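Local coordinates for DNA-binding protein reb1 (Schizosaccharomyces pombe, PDB 5EYB), which binds specific DNA sites as a transcription factor and helps terminate RNA polymerase I transcription, also binding the replication fork barrier of the rDNA spacer, at residues D20-R25 with R74-L79; T232-I237 with L266-K271. All coordinates share one frame; numbering follows the deposited sequence.

Interaction 1 (D20-R25 with R74-L79); sequences DYLERR and RHLRAL. With nucleotides of chain B.
In the first Myb-associated domain, of the helix-turn-helix clan, L22 of helix 16-32 reaches over to the inner side of helix 69-79, whose other side lies on DNA. Close to these residues the helix axes run 11.1 Å apart at a crossing angle of -64°. One methyl does nearly all the touching: L22 CD2 lies 4.0 Å from L76 CA, 4.1 Å from the carbonyl oxygen O of H75 and 4.2 Å from L79 CG. The methyl therefore rests on the backbone of helix 69-79 at H75 and L76, next to the L79 side chain. L22 CG is anti to the backbone N (chi1 -166°), a setting that points the leucine at helix 69-79. L76 CD1 is the nearest side-chain atom of its residue, 4.3 Å from L22 CD2. L60 of helix 51-63 also packs on L22, while M26 meets L76 and W19 meets L79, so the leucines belong to a core of three helices. H75 begins toward helix 16-32, but its ring swings off to the DNA. There H75 NE2 donates a bent hydrogen bond, 3.1 Å and 139°, to OP1 of DA17 of chain B, with the phosphorus in the ring plane beyond its edge. The rings of W14 and W19 meet the imidazole and probably restrict its turning. R74 packs on a thymine base. Apolar on one side and bound to phosphate and base on the other, helix 69-79 has the two-sided character of a DNA-contacting helix in a helix-turn-helix domain.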
loop_
_atom_site.group_PDB
_atom_site.type_symbol
_atom_site.label_atom_id
_atom_site.label_comp_id
_atom_site.label_asym_id
_atom_site.label_seq_id
_atom_site.Cartn_x
_atom_site.Cartn_y
_atom_site.Cartn_z
ATOM N N ASP A 20 5.575 21.158 -12.584
ATOM C CA ASP A 20 5.874 22.461 -13.165
ATOM C C ASP A 20 6.413 23.415 -12.110
ATOM O O ASP A 20 7.291 24.229 -12.393
ATOM C CB ASP A 20 4.630 23.056 -13.829
ATOM C CG ASP A 20 4.273 22.359 -15.127
ATOM O OD1 ASP A 20 5.184 21.792 -15.766
ATOM O OD2 ASP A 20 3.084 22.380 -15.510
ATOM N N TYR A 21 5.891 23.308 -10.892
ATOM C CA TYR A 21 6.370 24.133 -9.791
ATOM C C TYR A 21 7.812 23.781 -9.438
ATOM O O TYR A 21 8.649 24.662 -9.247
ATOM C CB TYR A 21 5.475 23.972 -8.561
ATOM C CG TYR A 21 5.996 24.704 -7.345
ATOM C CD1 TYR A 21 5.886 26.084 -7.245
ATOM C CD2 TYR A 21 6.602 24.016 -6.300
ATOM C CE1 TYR A 21 6.365 26.760 -6.139
ATOM C CE2 TYR A 21 7.082 24.684 -5.190
ATOM C CZ TYR A 21 6.961 26.056 -5.114
ATOM O OH TYR A 21 7.437 26.729 -4.013
ATOM N N LEU A 22 8.091 22.486 -9.359
ATOM C CA LEU A 22 9.423 22.005 -9.020
ATOM C C LEU A 22 10.449 22.464 -10.048
ATOM O O LEU A 22 11.498 22.995 -9.693
ATOM C CB LEU A 22 9.430 20.480 -8.920
ATOM C CG LEU A 22 10.659 19.870 -8.246
ATOM C CD1 LEU A 22 10.731 20.329 -6.798
ATOM C CD2 LEU A 22 10.625 18.352 -8.333
ATOM N N GLU A 23 10.131 22.256 -11.321
ATOM C CA GLU A 23 11.025 22.625 -12.409
ATOM C C GLU A 23 11.305 24.125 -12.425
ATOM O O GLU A 23 12.443 24.547 -12.631
ATOM C CB GLU A 23 10.436 22.186 -13.752
ATOM N N ARG A 24 10.265 24.926 -12.201
ATOM C CA ARG A 24 10.405 26.381 -12.171
ATOM C C ARG A 24 11.259 26.825 -10.988
ATOM O O ARG A 24 12.142 27.670 -11.127
ATOM C CB ARG A 24 9.033 27.058 -12.103
ATOM C CG ARG A 24 9.100 28.580 -12.032
ATOM C CD ARG A 24 7.806 29.189 -11.498
ATOM N NE ARG A 24 7.931 30.630 -11.276
ATOM C CZ ARG A 24 7.005 31.384 -10.689
ATOM N NH1 ARG A 24 5.876 30.840 -10.256
ATOM N NH2 ARG A 24 7.210 32.685 -10.532
ATOM N N ARG A 25 10.990 26.244 -9.824
ATOM C CA ARG A 25 11.723 26.575 -8.610
ATOM C C ARG A 25 13.181 26.147 -8.735
ATOM O O ARG A 25 14.066 26.723 -8.104
ATOM C CB ARG A 25 11.075 25.907 -7.395
ATOM C CG ARG A 25 11.361 26.602 -6.076
ATOM C CD ARG A 25 10.983 28.069 -6.147
ATOM N NE ARG A 25 9.609 28.254 -6.606
ATOM C CZ ARG A 25 9.099 29.422 -6.981
ATOM N NH1 ARG A 25 9.850 30.515 -6.956
ATOM N NH2 ARG A 25 7.838 29.498 -7.387
ATOM N N ARG A 74 12.195 12.374 -3.171
ATOM C CA ARG A 74 12.110 11.280 -4.132
ATOM C C ARG A 74 11.770 11.805 -5.522
ATOM O O ARG A 74 12.375 11.396 -6.511
ATOM C CB ARG A 74 11.069 10.250 -3.694
ATOM C CG ARG A 74 11.538 9.302 -2.603
ATOM C CD ARG A 74 10.424 8.341 -2.220
ATOM N NE ARG A 74 10.801 7.454 -1.125
ATOM C CZ ARG A 74 10.011 6.507 -0.632
ATOM N NH1 ARG A 74 8.800 6.327 -1.139
ATOM N NH2 ARG A 74 10.428 5.740 0.365
ATOM N N HIS A 75 10.810 12.702 -5.598
ATOM C CA HIS A 75 10.500 13.389 -6.832
ATOM C C HIS A 75 11.599 14.294 -7.307
ATOM O O HIS A 75 11.807 14.422 -8.476
ATOM C CB HIS A 75 9.196 14.152 -6.719
ATOM C CG HIS A 75 8.004 13.271 -6.635
ATOM N ND1 HIS A 75 6.916 13.414 -7.453
ATOM C CD2 HIS A 75 7.738 12.220 -5.838
ATOM C CE1 HIS A 75 6.026 12.490 -7.165
ATOM N NE2 HIS A 75 6.499 11.756 -6.184
ATOM N N LEU A 76 12.253 14.987 -6.402
ATOM C CA LEU A 76 13.336 15.863 -6.789
ATOM C C LEU A 76 14.514 15.115 -7.371
ATOM O O LEU A 76 15.075 15.510 -8.364
ATOM C CB LEU A 76 13.786 16.679 -5.593
ATOM C CG LEU A 76 14.985 17.571 -5.810
ATOM C CD1 LEU A 76 14.686 18.519 -6.932
ATOM C CD2 LEU A 76 15.279 18.344 -4.554
ATOM N N ARG A 77 14.884 14.024 -6.733
ATOM C CA ARG A 77 15.969 13.182 -7.190
ATOM C C ARG A 77 15.650 12.479 -8.478
ATOM O O ARG A 77 16.531 12.115 -9.193
ATOM C CB ARG A 77 16.427 12.213 -6.117
ATOM C CG ARG A 77 17.119 12.907 -4.972
ATOM C CD ARG A 77 17.843 11.951 -4.064
ATOM N NE ARG A 77 18.812 12.659 -3.260
ATOM C CZ ARG A 77 18.662 12.874 -1.974
ATOM N NH1 ARG A 77 17.607 12.415 -1.363
ATOM N NH2 ARG A 77 19.568 13.525 -1.304
ATOM N N ALA A 78 14.387 12.172 -8.690
ATOM C CA ALA A 78 13.886 11.662 -9.953
ATOM C C ALA A 78 13.925 12.652 -11.100
ATOM O O ALA A 78 14.045 12.262 -12.238
ATOM C CB ALA A 78 12.498 11.105 -9.784
ATOM N N LEU A 79 13.763 13.929 -10.807
ATOM C CA LEU A 79 13.734 14.966 -11.826
ATOM C C LEU A 79 15.022 15.160 -12.610
ATOM O O LEU A 79 15.024 15.220 -13.822
ATOM C CB LEU A 79 13.405 16.274 -11.136
ATOM C CG LEU A 79 12.631 17.349 -11.856
ATOM C CD1 LEU A 79 13.374 18.637 -11.656
ATOM C CD2 LEU A 79 12.467 17.044 -13.317
ATOM P P DA B 17 4.386 9.204 -4.300
ATOM O OP1 DA B 17 4.003 10.483 -4.936
ATOM O OP2 DA B 17 5.813 8.833 -4.175
ATOM O "O5'" DA B 17 3.736 9.166 -2.848
ATOM C "C5'" DA B 17 2.364 9.451 -2.696
ATOM C "C4'" DA B 17 1.983 9.451 -1.234
ATOM O "O4'" DA B 17 1.987 8.092 -0.734
ATOM C "C3'" DA B 17 2.910 10.254 -0.323
ATOM O "O3'" DA B 17 2.125 11.037 0.560
ATOM C "C2'" DA B 17 3.715 9.179 0.416
ATOM C "C1'" DA B 17 2.735 8.018 0.458
ATOM N N9 DA B 17 3.374 6.705 0.503
ATOM C C8 DA B 17 4.415 6.263 -0.269
ATOM N N7 DA B 17 4.771 5.022 -0.020
ATOM C C5 DA B 17 3.896 4.620 0.976
ATOM C C6 DA B 17 3.746 3.407 1.683
ATOM N N6 DA B 17 4.511 2.331 1.474
ATOM N N1 DA B 17 2.772 3.340 2.611
ATOM C C2 DA B 17 2.004 4.418 2.817
ATOM N N3 DA B 17 2.049 5.609 2.220
ATOM C C4 DA B 17 3.024 5.644 1.304
#

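Interaction 2 (T232-I237 with L266-K271); sequences TQLLQI and LQCRYK. With nucleotides of chain C; nucleotides of chain B.
L234 of helix 228-238 spreads its two methyls over C268 and K271 on helix 265-275. The tight part is small: L234 CD2 sits 3.6 Å from K271 CG, and L234 CD1 sits 3.9 Å from C268 CB. Around this patch the contact thins out; I237 CD1 stays 6.2 Å from C268 SG, and the side chain packs on V256 instead. K271 lends only its aliphatic part, since the chain bends at chi2 and chi3 and carries NZ away to salt bridges with D321 and E231. The far side of helix 265-275 meets DNA. Q267 NE2 donates to OP1 of DT11 of chain C over 2.7 Å, and OE1 of the same amide accepts from T264 N, fixing its rotation. Y270 has CG anti to the backbone N (chi1 -176°), which turns the ring out toward the DNA; one face lies against C7 of DT11 of chain C, 3.8 Å from Y270 CD1. Near the ring plane its hydroxyl points at OP2 of DA10 of chain C, modelled as an unusually short hydrogen bond of doubtful length. A leucine in place of Y270 would probably leave that phosphate without its hydroxyl partner and strip the flat cover from the thymine methyl. Apolar groups thus pack one side of helix 265-275, whereas phosphate bonds and a methyl contact on the DNA side are consistent with its predicted helix-turn-helix role.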
loop_
_atom_site.group_PDB
_atom_site.type_symbol
_atom_site.label_atom_id
_atom_site.label_comp_id
_atom_site.label_asym_id
_atom_site.label_seq_id
_atom_site.Cartn_x
_atom_site.Cartn_y
_atom_site.Cartn_z
ATOM N N THR A 232 0.141 -19.097 11.803
ATOM C CA THR A 232 -0.124 -20.476 11.430
ATOM C C THR A 232 -1.496 -20.578 10.772
ATOM O O THR A 232 -1.666 -21.277 9.773
ATOM C CB THR A 232 -0.062 -21.417 12.648
ATOM O OG1 THR A 232 1.150 -21.184 13.374
ATOM C CG2 THR A 232 -0.116 -22.872 12.206
ATOM N N GLN A 233 -2.470 -19.871 11.340
ATOM C CA GLN A 233 -3.820 -19.848 10.789
ATOM C C GLN A 233 -3.810 -19.273 9.376
ATOM O O GLN A 233 -4.522 -19.754 8.494
ATOM C CB GLN A 233 -4.756 -19.036 11.689
ATOM N N LEU A 234 -2.989 -18.247 9.172
ATOM C CA LEU A 234 -2.843 -17.609 7.869
ATOM C C LEU A 234 -2.331 -18.583 6.821
ATOM O O LEU A 234 -2.715 -18.520 5.656
ATOM C CB LEU A 234 -1.894 -16.412 7.961
ATOM C CG LEU A 234 -1.615 -15.701 6.635
ATOM C CD1 LEU A 234 -2.851 -14.958 6.162
ATOM C CD2 LEU A 234 -0.436 -14.761 6.768
ATOM N N LEU A 235 -1.446 -19.480 7.236
ATOM C CA LEU A 235 -0.902 -20.470 6.317
ATOM C C LEU A 235 -1.923 -21.556 6.002
ATOM O O LEU A 235 -1.897 -22.151 4.926
ATOM C CB LEU A 235 0.362 -21.091 6.899
ATOM C CG LEU A 235 1.500 -20.094 7.102
ATOM C CD1 LEU A 235 2.671 -20.741 7.818
ATOM C CD2 LEU A 235 1.921 -19.541 5.754
ATOM N N GLN A 236 -2.820 -21.813 6.948
ATOM C CA GLN A 236 -3.826 -22.847 6.768
ATOM C C GLN A 236 -4.899 -22.408 5.774
ATOM O O GLN A 236 -5.432 -23.233 5.031
ATOM C CB GLN A 236 -4.464 -23.218 8.111
ATOM N N ILE A 237 -5.205 -21.113 5.753
ATOM C CA ILE A 237 -6.285 -20.608 4.908
ATOM C C ILE A 237 -5.847 -20.386 3.463
ATOM O O ILE A 237 -6.669 -20.439 2.552
ATOM C CB ILE A 237 -6.876 -19.296 5.466
ATOM C CG1 ILE A 237 -5.773 -18.316 5.848
ATOM C CG2 ILE A 237 -7.724 -19.576 6.684
ATOM C CD1 ILE A 237 -5.430 -17.342 4.770
ATOM N N LEU A 266 -4.677 -6.423 3.352
ATOM C CA LEU A 266 -3.343 -5.962 2.993
ATOM C C LEU A 266 -2.311 -6.439 4.003
ATOM O O LEU A 266 -1.169 -6.730 3.644
ATOM C CB LEU A 266 -3.308 -4.439 2.882
ATOM C CG LEU A 266 -4.076 -3.849 1.698
ATOM C CD1 LEU A 266 -3.945 -2.338 1.674
ATOM C CD2 LEU A 266 -3.587 -4.448 0.388
ATOM N N GLN A 267 -2.716 -6.514 5.266
ATOM C CA GLN A 267 -1.856 -7.052 6.312
ATOM C C GLN A 267 -1.559 -8.523 6.056
ATOM O O GLN A 267 -0.430 -8.979 6.236
ATOM C CB GLN A 267 -2.500 -6.882 7.686
ATOM C CG GLN A 267 -2.415 -5.477 8.246
ATOM C CD GLN A 267 -2.986 -5.388 9.644
ATOM O OE1 GLN A 267 -4.111 -5.820 9.896
ATOM N NE2 GLN A 267 -2.207 -4.839 10.568
ATOM N N CYS A 268 -2.583 -9.262 5.641
ATOM C CA CYS A 268 -2.427 -10.677 5.331
ATOM C C CYS A 268 -1.545 -10.845 4.107
ATOM O O CYS A 268 -0.637 -11.674 4.089
ATOM C CB CYS A 268 -3.785 -11.338 5.093
ATOM S SG CYS A 268 -4.861 -11.408 6.544
ATOM N N ARG A 269 -1.831 -10.047 3.085
ATOM C CA ARG A 269 -1.070 -10.073 1.850
ATOM C C ARG A 269 0.400 -9.798 2.128
ATOM O O ARG A 269 1.273 -10.446 1.558
ATOM C CB ARG A 269 -1.624 -9.051 0.856
ATOM C CG ARG A 269 -0.902 -9.035 -0.482
ATOM C CD ARG A 269 -1.443 -7.940 -1.389
ATOM N NE ARG A 269 -0.670 -7.830 -2.624
ATOM C CZ ARG A 269 0.438 -7.105 -2.747
ATOM N NH1 ARG A 269 0.905 -6.421 -1.712
ATOM N NH2 ARG A 269 1.080 -7.065 -3.906
ATOM N N TYR A 270 0.666 -8.849 3.019
ATOM C CA TYR A 270 2.037 -8.483 3.351
ATOM C C TYR A 270 2.730 -9.571 4.164
ATOM O O TYR A 270 3.838 -9.989 3.828
ATOM C CB TYR A 270 2.077 -7.161 4.115
ATOM C CG TYR A 270 3.484 -6.695 4.410
ATOM C CD1 TYR A 270 4.227 -6.017 3.449
ATOM C CD2 TYR A 270 4.076 -6.944 5.640
ATOM C CE1 TYR A 270 5.518 -5.594 3.710
ATOM C CE2 TYR A 270 5.369 -6.525 5.911
ATOM C CZ TYR A 270 6.084 -5.851 4.943
ATOM O OH TYR A 270 7.371 -5.432 5.209
ATOM N N LYS A 271 2.077 -10.021 5.231
ATOM C CA LYS A 271 2.644 -11.043 6.109
ATOM C C LYS A 271 2.961 -12.329 5.357
ATOM O O LYS A 271 4.010 -12.941 5.568
ATOM C CB LYS A 271 1.692 -11.344 7.267
ATOM C CG LYS A 271 2.059 -12.588 8.062
ATOM C CD LYS A 271 3.392 -12.444 8.774
ATOM C CE LYS A 271 3.306 -11.404 9.865
ATOM N NZ LYS A 271 4.498 -11.426 10.750
ATOM P P DA C 10 8.217 -5.856 8.759
ATOM O OP1 DA C 10 8.541 -6.873 9.783
ATOM O OP2 DA C 10 8.418 -6.164 7.327
ATOM O "O5'" DA C 10 6.701 -5.403 8.967
ATOM C "C5'" DA C 10 6.293 -4.875 10.221
ATOM C "C4'" DA C 10 5.179 -3.860 10.045
ATOM O "O4'" DA C 10 5.668 -2.728 9.288
ATOM C "C3'" DA C 10 3.944 -4.379 9.301
ATOM O "O3'" DA C 10 2.793 -4.243 10.126
ATOM C "C2'" DA C 10 3.856 -3.502 8.044
ATOM C "C1'" DA C 10 4.649 -2.269 8.438
ATOM N N9 DA C 10 5.265 -1.597 7.298
ATOM C C8 DA C 10 6.122 -2.145 6.385
ATOM N N7 DA C 10 6.520 -1.305 5.461
ATOM C C5 DA C 10 5.876 -0.123 5.787
ATOM C C6 DA C 10 5.880 1.155 5.194
ATOM N N6 DA C 10 6.588 1.456 4.100
ATOM N N1 DA C 10 5.126 2.113 5.772
ATOM C C2 DA C 10 4.421 1.808 6.866
ATOM N N3 DA C 10 4.340 0.647 7.513
ATOM C C4 DA C 10 5.098 -0.285 6.916
ATOM P P DT C 11 1.322 -4.515 9.537
ATOM O OP1 DT C 11 0.511 -5.073 10.644
ATOM O OP2 DT C 11 1.427 -5.276 8.271
ATOM O "O5'" DT C 11 0.783 -3.047 9.213
ATOM C "C5'" DT C 11 0.876 -2.039 10.213
ATOM C "C4'" DT C 11 0.361 -0.708 9.704
ATOM O "O4'" DT C 11 1.233 -0.214 8.660
ATOM C "C3'" DT C 11 -1.051 -0.736 9.121
ATOM O "O3'" DT C 11 -1.842 0.264 9.756
ATOM C "C2'" DT C 11 -0.845 -0.451 7.626
ATOM C "C1'" DT C 11 0.461 0.327 7.620
ATOM N N1 DT C 11 1.243 0.195 6.350
ATOM C C2 DT C 11 1.399 1.292 5.532
ATOM O O2 DT C 11 0.919 2.383 5.776
ATOM N N3 DT C 11 2.141 1.065 4.407
ATOM C C4 DT C 11 2.739 -0.122 4.023
ATOM O O4 DT C 11 3.390 -0.224 2.986
ATOM C C5 DT C 11 2.542 -1.230 4.926
ATOM C C7 DT C 11 3.141 -2.570 4.617
ATOM C C6 DT C 11 1.816 -1.019 6.035
ATOM P P DT B 15 1.587 -3.705 -6.787
ATOM O OP1 DT B 15 2.266 -4.321 -7.946
ATOM O OP2 DT B 15 1.655 -4.360 -5.462
ATOM O "O5'" DT B 15 2.117 -2.211 -6.636
ATOM C "C5'" DT B 15 1.737 -1.240 -7.598
ATOM C "C4'" DT B 15 1.735 0.152 -6.997
ATOM O "O4'" DT B 15 0.642 0.276 -6.047
ATOM C "C3'" DT B 15 3.001 0.530 -6.224
ATOM O "O3'" DT B 15 3.292 1.894 -6.439
ATOM C "C2'" DT B 15 2.588 0.290 -4.782
ATOM C "C1'" DT B 15 1.153 0.776 -4.833
ATOM N N1 DT B 15 0.316 0.277 -3.718
ATOM C C2 DT B 15 -0.466 1.165 -3.021
ATOM O O2 DT B 15 -0.517 2.353 -3.280
ATOM N N3 DT B 15 -1.197 0.609 -2.006
ATOM C C4 DT B 15 -1.219 -0.717 -1.623
ATOM O O4 DT B 15 -1.910 -1.118 -0.695
ATOM C C5 DT B 15 -0.369 -1.597 -2.394
ATOM C C7 DT B 15 -0.306 -3.060 -2.072
ATOM C C6 DT B 15 0.352 -1.062 -3.392
#

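Both contacts are buried leucine-centred packings between helices, but they hold different elements in different DNA-binding units. Interaction 1 joins helices 16-32 and 69-79 of a Myb-associated domain; interaction 2 joins helices 228-238 and 265-275 of the second myb-type repeat. Their centres lie 39 Å apart, on opposite sides of the chain's centre, and they do not touch. Interaction 1 rests on leucine side chains and the partner's backbone, with a histidine at the DNA side, whereas interaction 2 includes the stem of a lysine whose charge is paired elsewhere, and a broader front of glutamine and tyrosine. Interaction 1 bonds a chain B phosphate, interaction 2 phosphates of chain C.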